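Local structure of beta-glucuronidase (uncultured Clostridium sp., 6U7J) at residues D127-A132 with T193-I198; F299-F304 with V409-I414; N335-S340 with E346-M351. The protein hydrolyses beta-D-glucuronides to release glucuronate and the free aglycone, probably reactivating conjugated estrogens in the gut. All blocks are in the same frame, centred on the assembly; numbering follows the deposited sequence.

Contact 1 lies in the surface loops where the sugar-binding domain of the N-terminal region meets the immunoglobulin-like beta-sandwich domain that follows it, while contacts 2 and 3 belong to the TIM barrel. Contact 1 closes first along the chain; contact 3 is then nested within the long loop closed by contact 2. The centres of contacts 2 and 3 are about 10 Å apart, and they meet through the neighbouring parallel strands 297-305 and 336-338, where N335 N lies 2.7 Å from K302 O. Contact 1 is remote, its centre about 38 Å from that of contact 2 and about 31 Å from that of contact 3. Contact 1 thus joins two N-terminal domains, contact 2 fills the barrel interior, and contact 3 packs a helix on the outside of its strands.

Contact 1 of 3, residues D127-A132 with T193-I198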
loop_
_atom_site.group_PDB
_atom_site.type_symbol
_atom_site.label_atom_id
_atom_site.label_comp_id
_atom_site.label_asym_id
_atom_site.label_seq_id
_atom_site.Cartn_x
_atom_site.Cartn_y
_atom_site.Cartn_z
ATOM N N ASP B 127 -46.100 2.593 21.167
ATOM C CA ASP B 127 -47.416 2.908 20.627
ATOM C C ASP B 127 -47.657 4.397 20.835
ATOM O O ASP B 127 -47.708 4.856 21.976
ATOM C CB ASP B 127 -48.484 2.063 21.333
ATOM C CG ASP B 127 -49.871 2.203 20.708
ATOM O OD1 ASP B 127 -50.375 3.334 20.576
ATOM O OD2 ASP B 127 -50.478 1.173 20.354
ATOM N N VAL B 128 -47.767 5.160 19.753
ATOM C CA VAL B 128 -47.991 6.598 19.859
ATOM C C VAL B 128 -49.390 6.988 19.382
ATOM O O VAL B 128 -49.623 8.148 19.040
ATOM C CB VAL B 128 -46.924 7.392 19.091
ATOM C CG1 VAL B 128 -45.550 7.123 19.663
ATOM C CG2 VAL B 128 -46.996 7.057 17.608
ATOM N N THR B 129 -50.318 6.031 19.343
ATOM C CA THR B 129 -51.655 6.285 18.806
ATOM C C THR B 129 -52.319 7.493 19.455
ATOM O O THR B 129 -52.926 8.317 18.767
ATOM C CB THR B 129 -52.541 5.053 18.998
ATOM O OG1 THR B 129 -51.826 3.879 18.588
ATOM C CG2 THR B 129 -53.823 5.195 18.193
ATOM N N GLU B 130 -52.223 7.615 20.772
ATOM C CA GLU B 130 -52.918 8.687 21.468
ATOM C C GLU B 130 -52.035 9.903 21.720
ATOM O O GLU B 130 -52.488 10.859 22.358
ATOM C CB GLU B 130 -53.504 8.170 22.786
ATOM C CG GLU B 130 -54.576 7.062 22.636
ATOM C CD GLU B 130 -55.721 7.400 21.654
ATOM O OE1 GLU B 130 -56.149 8.579 21.571
ATOM O OE2 GLU B 130 -56.209 6.466 20.968
ATOM N N MET B 131 -50.801 9.911 21.228
ATOM C CA MET B 131 -49.899 11.004 21.551
ATOM C C MET B 131 -49.420 11.802 20.352
ATOM O O MET B 131 -49.033 12.966 20.522
ATOM C CB MET B 131 -48.681 10.475 22.303
ATOM C CG MET B 131 -49.023 9.357 23.257
ATOM S SD MET B 131 -47.554 8.921 24.188
ATOM C CE MET B 131 -47.458 7.169 23.885
ATOM N N ALA B 132 -49.399 11.217 19.160
ATOM C CA ALA B 132 -48.918 11.944 17.999
ATOM C C ALA B 132 -50.039 12.797 17.424
ATOM O O ALA B 132 -51.205 12.391 17.414
ATOM C CB ALA B 132 -48.383 10.979 16.942
ATOM N N THR B 193 -51.438 -0.009 11.985
ATOM C CA THR B 193 -52.256 -1.215 11.934
ATOM C C THR B 193 -53.683 -0.863 12.337
ATOM O O THR B 193 -53.930 0.198 12.929
ATOM C CB THR B 193 -51.764 -2.342 12.862
ATOM O OG1 THR B 193 -52.090 -2.038 14.224
ATOM C CG2 THR B 193 -50.251 -2.632 12.725
ATOM N N PRO B 194 -54.645 -1.741 12.036
ATOM C CA PRO B 194 -55.969 -1.625 12.662
ATOM C C PRO B 194 -55.859 -1.742 14.177
ATOM O O PRO B 194 -54.897 -2.304 14.713
ATOM C CB PRO B 194 -56.754 -2.801 12.067
ATOM C CG PRO B 194 -56.060 -3.105 10.763
ATOM C CD PRO B 194 -54.610 -2.813 11.017
ATOM N N LYS B 195 -56.867 -1.198 14.877
ATOM C CA LYS B 195 -56.833 -1.222 16.338
ATOM C C LYS B 195 -57.036 -2.623 16.907
ATOM O O LYS B 195 -56.619 -2.888 18.040
ATOM C CB LYS B 195 -57.872 -0.260 16.910
ATOM C CG LYS B 195 -57.682 1.167 16.447
ATOM C CD LYS B 195 -57.796 2.160 17.590
ATOM C CE LYS B 195 -57.310 3.549 17.147
ATOM N NZ LYS B 195 -57.855 4.660 17.989
ATOM N N GLU B 196 -57.645 -3.528 16.155
ATOM C CA GLU B 196 -57.684 -4.936 16.528
ATOM C C GLU B 196 -56.768 -5.671 15.564
ATOM O O GLU B 196 -57.006 -5.650 14.351
ATOM C CB GLU B 196 -59.108 -5.499 16.482
ATOM C CG GLU B 196 -60.143 -4.638 17.215
ATOM C CD GLU B 196 -61.467 -5.380 17.464
ATOM O OE1 GLU B 196 -62.080 -5.173 18.541
ATOM O OE2 GLU B 196 -61.893 -6.163 16.578
ATOM N N TYR B 197 -55.730 -6.319 16.095
ATOM C CA TYR B 197 -54.590 -6.653 15.256
ATOM C C TYR B 197 -53.820 -7.849 15.797
ATOM O O TYR B 197 -53.894 -8.198 16.984
ATOM C CB TYR B 197 -53.641 -5.458 15.146
ATOM C CG TYR B 197 -52.918 -5.186 16.440
ATOM C CD1 TYR B 197 -53.514 -4.420 17.441
ATOM C CD2 TYR B 197 -51.643 -5.702 16.672
ATOM C CE1 TYR B 197 -52.860 -4.166 18.624
ATOM C CE2 TYR B 197 -50.981 -5.457 17.861
ATOM C CZ TYR B 197 -51.594 -4.693 18.835
ATOM O OH TYR B 197 -50.945 -4.440 20.018
ATOM N N ILE B 198 -53.013 -8.424 14.910
ATOM C CA ILE B 198 -52.165 -9.563 15.238
ATOM C C ILE B 198 -50.912 -9.059 15.947
ATOM O O ILE B 198 -50.160 -8.244 15.396
ATOM C CB ILE B 198 -51.813 -10.355 13.971
ATOM C CG1 ILE B 198 -53.097 -10.870 13.311
ATOM C CG2 ILE B 198 -50.859 -11.491 14.294
ATOM C CD1 ILE B 198 -52.993 -11.009 11.800
#
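E130 OE2 stands 3.9 Å from K195 NZ, a long salt bridge. The two side chains meet at about a right angle. K195 bends at chi2 (-134°) and is extended beyond it, which carries NZ over to the other loop. Long, flexible, charged residues suit an exposed site of this kind, where the ends can approach while the backbones stay well separated.

Apolar contact is confined to the methyl of T129, whose CG2 lies 4.0 Å from K195 CE. With CG2 anti to the backbone N, the methyl faces the lysine, and OG1 is turned back to its own loop. The segments 127-132 and 193-198 are both connections between strands, at the junction of the sugar-binding domain with the immunoglobulin-like beta-sandwich domain of this family 2 glycosidase.

Hydrogen bonds shape the loops from within. D127 forms an Asx turn, its OD1 accepting T129 N at 3.0 Å. T129 OG1 also lies 2.5 Å from D127 OD1, a short distance not to be pressed. Aspartate suits its place because a short carboxylate reaches the backbone N two residues on; threonine supplies a methyl for K195 and a hydroxyl for L94 N, to which OG1 is bonded, tying the turn to strand 93-98. In the other loop, T193 OG1 donates to P194 O at 2.9 Å, and N221 holds the backbone of K195 and Y197.

Contact 2 of 3, residues F299-F304 with V409-I414; sequences FYFKGF and VVMWSI
V410 meets F301 through a single branch: CG2 lies 4.1 Å from CZ, at the edge of the phenyl ring and near its plane. The side chains approach from opposite directions. The rotation about the valine's CA-CB bond (chi1 -53°) sets CG1 anti to the carbonyl carbon and puts CG2 between the backbone N and the carbonyl carbon, the branch that reaches the ring. A compact, branched residue suits this buried spot, where V410 also packs on V358 of strand 358-362.

The strands 297-305 and 409-416 are not neighbours in the sheet. They belong to the closed parallel beta-barrel of the TIM domain, where strands 336-338 and 358-362 come between them, so F301 and V410 touch across the barrel interior by side chains, with no hydrogen bond between the segments.

M411 adds its terminal methyl: CE comes within 4.5 Å of F301 CZ, obliquely to the ring. The long, unbranched chain brings CE beside the ring from the next residue along. F301 is held from its own side as well, since F299 CE2 sits 3.6 Å above the ring, over its centre, and F292 meets it edge-to-face. W412, a large, largely apolar ring whose NE1 is bonded to D440, packs against helices 386-403 and 424-439. S413 OG is hydrogen-bonded to E362 OE1, and apolar I414 suits the layer between strand and these same helices.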
loop_
_atom_site.group_PDB
_atom_site.type_symbol
_atom_site.label_atom_id
_atom_site.label_comp_id
_atom_site.label_asym_id
_atom_site.label_seq_id
_atom_site.Cartn_x
_atom_site.Cartn_y
_atom_site.Cartn_z
ATOM N N PHE B 299 -24.224 -31.793 8.336
ATOM C CA PHE B 299 -23.905 -30.440 7.915
ATOM C C PHE B 299 -22.569 -30.073 8.529
ATOM O O PHE B 299 -22.355 -30.271 9.730
ATOM C CB PHE B 299 -25.000 -29.455 8.346
ATOM C CG PHE B 299 -24.750 -28.042 7.917
ATOM C CD1 PHE B 299 -25.034 -27.636 6.625
ATOM C CD2 PHE B 299 -24.214 -27.119 8.810
ATOM C CE1 PHE B 299 -24.793 -26.320 6.225
ATOM C CE2 PHE B 299 -23.981 -25.814 8.426
ATOM C CZ PHE B 299 -24.270 -25.418 7.121
ATOM N N TYR B 300 -21.656 -29.591 7.697
ATOM C CA TYR B 300 -20.349 -29.128 8.140
ATOM C C TYR B 300 -20.315 -27.617 7.930
ATOM O O TYR B 300 -20.534 -27.139 6.813
ATOM C CB TYR B 300 -19.239 -29.854 7.367
ATOM C CG TYR B 300 -17.845 -29.549 7.862
ATOM C CD1 TYR B 300 -17.108 -28.504 7.309
ATOM C CD2 TYR B 300 -17.274 -30.280 8.897
ATOM C CE1 TYR B 300 -15.829 -28.203 7.768
ATOM C CE2 TYR B 300 -15.992 -29.980 9.369
ATOM C CZ TYR B 300 -15.280 -28.940 8.792
ATOM O OH TYR B 300 -14.012 -28.636 9.230
ATOM N N PHE B 301 -20.127 -26.865 9.011
ATOM C CA PHE B 301 -20.106 -25.403 8.927
ATOM C C PHE B 301 -18.830 -24.933 8.219
ATOM O O PHE B 301 -17.714 -25.256 8.648
ATOM C CB PHE B 301 -20.178 -24.772 10.319
ATOM C CG PHE B 301 -21.480 -25.001 11.053
ATOM C CD1 PHE B 301 -21.751 -26.215 11.660
ATOM C CD2 PHE B 301 -22.403 -23.970 11.194
ATOM C CE1 PHE B 301 -22.930 -26.411 12.350
ATOM C CE2 PHE B 301 -23.576 -24.157 11.900
ATOM C CZ PHE B 301 -23.845 -25.384 12.468
ATOM N N LYS B 302 -19.001 -24.171 7.138
ATOM C CA LYS B 302 -17.909 -23.490 6.449
ATOM C C LYS B 302 -18.268 -22.014 6.322
ATOM O O LYS B 302 -19.234 -21.667 5.630
ATOM C CB LYS B 302 -17.663 -24.087 5.055
ATOM C CG LYS B 302 -17.429 -25.596 5.013
ATOM C CD LYS B 302 -17.400 -26.092 3.566
ATOM C CE LYS B 302 -18.728 -25.800 2.872
ATOM N NZ LYS B 302 -18.686 -26.138 1.429
ATOM N N GLY B 303 -17.476 -21.146 6.947
ATOM C CA GLY B 303 -17.779 -19.729 6.895
ATOM C C GLY B 303 -16.965 -18.890 7.853
ATOM O O GLY B 303 -15.777 -19.157 8.067
ATOM N N PHE B 304 -17.609 -17.885 8.453
ATOM C CA PHE B 304 -16.938 -16.847 9.222
ATOM C C PHE B 304 -17.851 -16.339 10.317
ATOM O O PHE B 304 -19.071 -16.272 10.148
ATOM C CB PHE B 304 -16.575 -15.605 8.382
ATOM C CG PHE B 304 -15.886 -15.901 7.094
ATOM C CD1 PHE B 304 -16.619 -16.178 5.949
ATOM C CD2 PHE B 304 -14.504 -15.862 7.020
ATOM C CE1 PHE B 304 -15.986 -16.438 4.755
ATOM C CE2 PHE B 304 -13.849 -16.129 5.825
ATOM C CZ PHE B 304 -14.593 -16.421 4.684
ATOM N N VAL B 409 -31.716 -19.655 11.401
ATOM C CA VAL B 409 -31.080 -19.797 12.705
ATOM C C VAL B 409 -31.128 -21.253 13.157
ATOM O O VAL B 409 -32.204 -21.788 13.426
ATOM C CB VAL B 409 -31.729 -18.890 13.747
ATOM C CG1 VAL B 409 -31.166 -19.166 15.154
ATOM C CG2 VAL B 409 -31.512 -17.451 13.353
ATOM N N VAL B 410 -29.964 -21.910 13.259
ATOM C CA VAL B 410 -29.949 -23.295 13.710
ATOM C C VAL B 410 -29.336 -23.454 15.085
ATOM O O VAL B 410 -29.332 -24.579 15.620
ATOM C CB VAL B 410 -29.251 -24.220 12.698
ATOM C CG1 VAL B 410 -29.872 -24.024 11.311
ATOM C CG2 VAL B 410 -27.727 -23.984 12.693
ATOM N N MET B 411 -28.859 -22.378 15.701
ATOM C CA MET B 411 -28.211 -22.521 16.993
ATOM C C MET B 411 -28.096 -21.148 17.643
ATOM O O MET B 411 -27.951 -20.140 16.948
ATOM C CB MET B 411 -26.827 -23.178 16.838
ATOM C CG MET B 411 -26.109 -23.475 18.157
ATOM S SD MET B 411 -24.856 -24.787 18.033
ATOM C CE MET B 411 -23.781 -24.119 16.767
ATOM N N TRP B 412 -28.193 -21.118 18.979
ATOM C CA TRP B 412 -28.010 -19.897 19.754
ATOM C C TRP B 412 -26.641 -19.947 20.405
ATOM O O TRP B 412 -26.301 -20.940 21.051
ATOM C CB TRP B 412 -29.065 -19.723 20.859
ATOM C CG TRP B 412 -30.503 -19.806 20.423
ATOM C CD1 TRP B 412 -31.373 -20.799 20.715
ATOM C CD2 TRP B 412 -31.235 -18.844 19.648
ATOM N NE1 TRP B 412 -32.596 -20.542 20.149
ATOM C CE2 TRP B 412 -32.543 -19.349 19.487
ATOM C CE3 TRP B 412 -30.909 -17.616 19.057
ATOM C CZ2 TRP B 412 -33.528 -18.675 18.765
ATOM C CZ3 TRP B 412 -31.884 -16.946 18.336
ATOM C CH2 TRP B 412 -33.181 -17.475 18.199
ATOM N N SER B 413 -25.867 -18.878 20.255
ATOM C CA SER B 413 -24.654 -18.712 21.035
ATOM C C SER B 413 -24.933 -17.672 22.105
ATOM O O SER B 413 -25.366 -16.562 21.789
ATOM C CB SER B 413 -23.465 -18.287 20.171
ATOM O OG SER B 413 -22.418 -17.831 20.999
ATOM N N ILE B 414 -24.680 -18.028 23.364
ATOM C CA ILE B 414 -25.119 -17.208 24.486
ATOM C C ILE B 414 -24.016 -16.330 25.036
ATOM O O ILE B 414 -24.293 -15.494 25.916
ATOM C CB ILE B 414 -25.689 -18.082 25.622
ATOM C CG1 ILE B 414 -24.599 -19.001 26.155
ATOM C CG2 ILE B 414 -26.893 -18.877 25.117
ATOM C CD1 ILE B 414 -24.912 -19.590 27.512
#

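Contact 3 of 3, residues N335-S340 with E346-M351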
loop_
_atom_site.group_PDB
_atom_site.type_symbol
_atom_site.label_atom_id
_atom_site.label_comp_id
_atom_site.label_asym_id
_atom_site.label_seq_id
_atom_site.Cartn_x
_atom_site.Cartn_y
_atom_site.Cartn_z
ATOM N N ASN B 335 -21.031 -21.595 3.671
ATOM C CA ASN B 335 -22.432 -21.960 3.818
ATOM C C ASN B 335 -23.070 -21.406 5.086
ATOM O O ASN B 335 -24.250 -21.685 5.337
ATOM C CB ASN B 335 -22.611 -23.499 3.782
ATOM C CG ASN B 335 -21.890 -24.211 4.914
ATOM O OD1 ASN B 335 -21.479 -23.600 5.897
ATOM N ND2 ASN B 335 -21.727 -25.524 4.771
ATOM N N SER B 336 -22.332 -20.640 5.889
ATOM C CA SER B 336 -22.804 -20.247 7.210
ATOM C C SER B 336 -22.026 -19.024 7.695
ATOM O O SER B 336 -20.921 -18.745 7.228
ATOM C CB SER B 336 -22.658 -21.414 8.198
ATOM O OG SER B 336 -21.312 -21.914 8.217
ATOM N N PHE B 337 -22.615 -18.299 8.645
ATOM C CA PHE B 337 -21.869 -17.335 9.442
ATOM C C PHE B 337 -22.423 -17.319 10.858
ATOM O O PHE B 337 -23.516 -17.835 11.134
ATOM C CB PHE B 337 -21.876 -15.911 8.833
ATOM C CG PHE B 337 -23.246 -15.319 8.611
ATOM C CD1 PHE B 337 -23.924 -15.527 7.422
ATOM C CD2 PHE B 337 -23.833 -14.501 9.572
ATOM C CE1 PHE B 337 -25.179 -14.962 7.210
ATOM C CE2 PHE B 337 -25.077 -13.923 9.360
ATOM C CZ PHE B 337 -25.753 -14.156 8.177
ATOM N N ARG B 338 -21.638 -16.727 11.757
ATOM C CA ARG B 338 -22.047 -16.460 13.135
ATOM C C ARG B 338 -22.194 -14.950 13.317
ATOM O O ARG B 338 -21.336 -14.183 12.859
ATOM C CB ARG B 338 -21.031 -17.022 14.136
ATOM C CG ARG B 338 -21.297 -16.565 15.571
ATOM C CD ARG B 338 -20.411 -17.279 16.588
ATOM N NE ARG B 338 -18.991 -17.084 16.316
ATOM C CZ ARG B 338 -18.148 -16.443 17.122
ATOM N NH1 ARG B 338 -18.585 -15.912 18.259
ATOM N NH2 ARG B 338 -16.861 -16.319 16.787
ATOM N N THR B 339 -23.285 -14.515 13.955
ATOM C CA THR B 339 -23.516 -13.083 14.148
ATOM C C THR B 339 -22.623 -12.589 15.298
ATOM O O THR B 339 -23.085 -12.178 16.359
ATOM C CB THR B 339 -24.983 -12.768 14.408
ATOM O OG1 THR B 339 -25.323 -13.078 15.757
ATOM C CG2 THR B 339 -25.879 -13.550 13.462
ATOM N N SER B 340 -21.294 -12.608 15.051
ATOM C CA SER B 340 -20.294 -12.459 16.076
ATOM C C SER B 340 -20.499 -11.181 16.874
ATOM O O SER B 340 -20.376 -10.065 16.367
ATOM C CB SER B 340 -18.851 -12.550 15.522
ATOM O OG SER B 340 -18.749 -11.964 14.238
ATOM N N GLU B 346 -32.378 -7.319 11.095
ATOM C CA GLU B 346 -33.293 -8.345 10.607
ATOM C C GLU B 346 -33.193 -8.522 9.105
ATOM O O GLU B 346 -33.423 -9.628 8.602
ATOM C CB GLU B 346 -34.728 -8.006 11.007
ATOM C CG GLU B 346 -34.856 -7.741 12.474
ATOM C CD GLU B 346 -36.277 -7.604 12.921
ATOM O OE1 GLU B 346 -37.026 -8.616 12.821
ATOM O OE2 GLU B 346 -36.637 -6.481 13.368
ATOM N N GLU B 347 -32.866 -7.453 8.374
ATOM C CA GLU B 347 -32.669 -7.568 6.929
ATOM C C GLU B 347 -31.647 -8.654 6.589
ATOM O O GLU B 347 -31.852 -9.433 5.653
ATOM C CB GLU B 347 -32.223 -6.221 6.344
ATOM C CG GLU B 347 -33.305 -5.153 6.269
ATOM C CD GLU B 347 -33.629 -4.553 7.625
ATOM O OE1 GLU B 347 -32.876 -4.832 8.583
ATOM O OE2 GLU B 347 -34.637 -3.814 7.734
ATOM N N MET B 348 -30.548 -8.730 7.350
ATOM C CA MET B 348 -29.543 -9.771 7.115
ATOM C C MET B 348 -30.110 -11.160 7.415
ATOM O O MET B 348 -29.856 -12.120 6.674
ATOM C CB MET B 348 -28.289 -9.486 7.957
ATOM C CG MET B 348 -27.028 -10.333 7.611
ATOM S SD MET B 348 -26.526 -10.307 5.852
ATOM C CE MET B 348 -24.821 -10.897 5.930
ATOM N N MET B 349 -30.908 -11.280 8.481
ATOM C CA MET B 349 -31.525 -12.565 8.808
ATOM C C MET B 349 -32.522 -12.998 7.738
ATOM O O MET B 349 -32.579 -14.183 7.367
ATOM C CB MET B 349 -32.203 -12.485 10.180
ATOM C CG MET B 349 -31.278 -12.011 11.290
ATOM S SD MET B 349 -29.775 -13.012 11.417
ATOM C CE MET B 349 -30.514 -14.547 11.924
ATOM N N GLN B 350 -33.318 -12.057 7.224
ATOM C CA GLN B 350 -34.208 -12.394 6.114
ATOM C C GLN B 350 -33.415 -12.815 4.880
ATOM O O GLN B 350 -33.779 -13.777 4.194
ATOM C CB GLN B 350 -35.124 -11.214 5.789
ATOM C CG GLN B 350 -36.107 -10.877 6.893
ATOM C CD GLN B 350 -36.559 -9.429 6.838
ATOM O OE1 GLN B 350 -36.288 -8.712 5.865
ATOM N NE2 GLN B 350 -37.253 -8.988 7.879
ATOM N N MET B 351 -32.324 -12.109 4.583
ATOM C CA MET B 351 -31.497 -12.492 3.441
ATOM C C MET B 351 -30.997 -13.930 3.582
ATOM O O MET B 351 -31.064 -14.721 2.634
ATOM C CB MET B 351 -30.333 -11.507 3.303
ATOM C CG MET B 351 -29.600 -11.540 1.965
ATOM S SD MET B 351 -28.642 -10.021 1.670
ATOM C CE MET B 351 -29.744 -8.833 2.440
#
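F337 presents the far end of its ring to M348, whose CE and CG each lie 4.1 Å from CZ. The sulfur takes part too: SD is 5.5 Å from the ring centroid and 48° off its normal, an oblique Met-aromatic contact. The two side chains come from opposite directions, one from the strand and one from the helix. The methionine chain leaves the helix with CG anti to the backbone N (chi1 -168°) and then bends at chi2, which brings SD and CE obliquely against the CZ end of the ring. The phenylalanine, with CG between its backbone N and carbonyl carbon, points toward the helix. A broad flat ring and a pliable thioether suit each other here, because the methionine can shape itself to the side of the ring it meets; L329 of helix 319-332 and V359 of strand 358-362 also touch the F337 side chain.

Beyond the end of the strand, T339 brings CG2 to within 4.4 Å of M349 SD. Threonine serves two purposes at this position: its methyl packs on the sulfur, while OG1 is hydrogen-bonded to E362 N and Y342 O. It is also the centre of an inverse gamma turn, where the chain leaves the strand. In M349, the bends of the chain bring SD back toward T339, and it also packs on D361.

R338, between F337 and T339, turns away from the helix, and its guanidinium makes salt bridges to E362 and E506. Packing of strand 336-338 against helix 346-355, with strand 358-362 next in sequence, is that of a beta-alpha-beta unit of the TIM barrel.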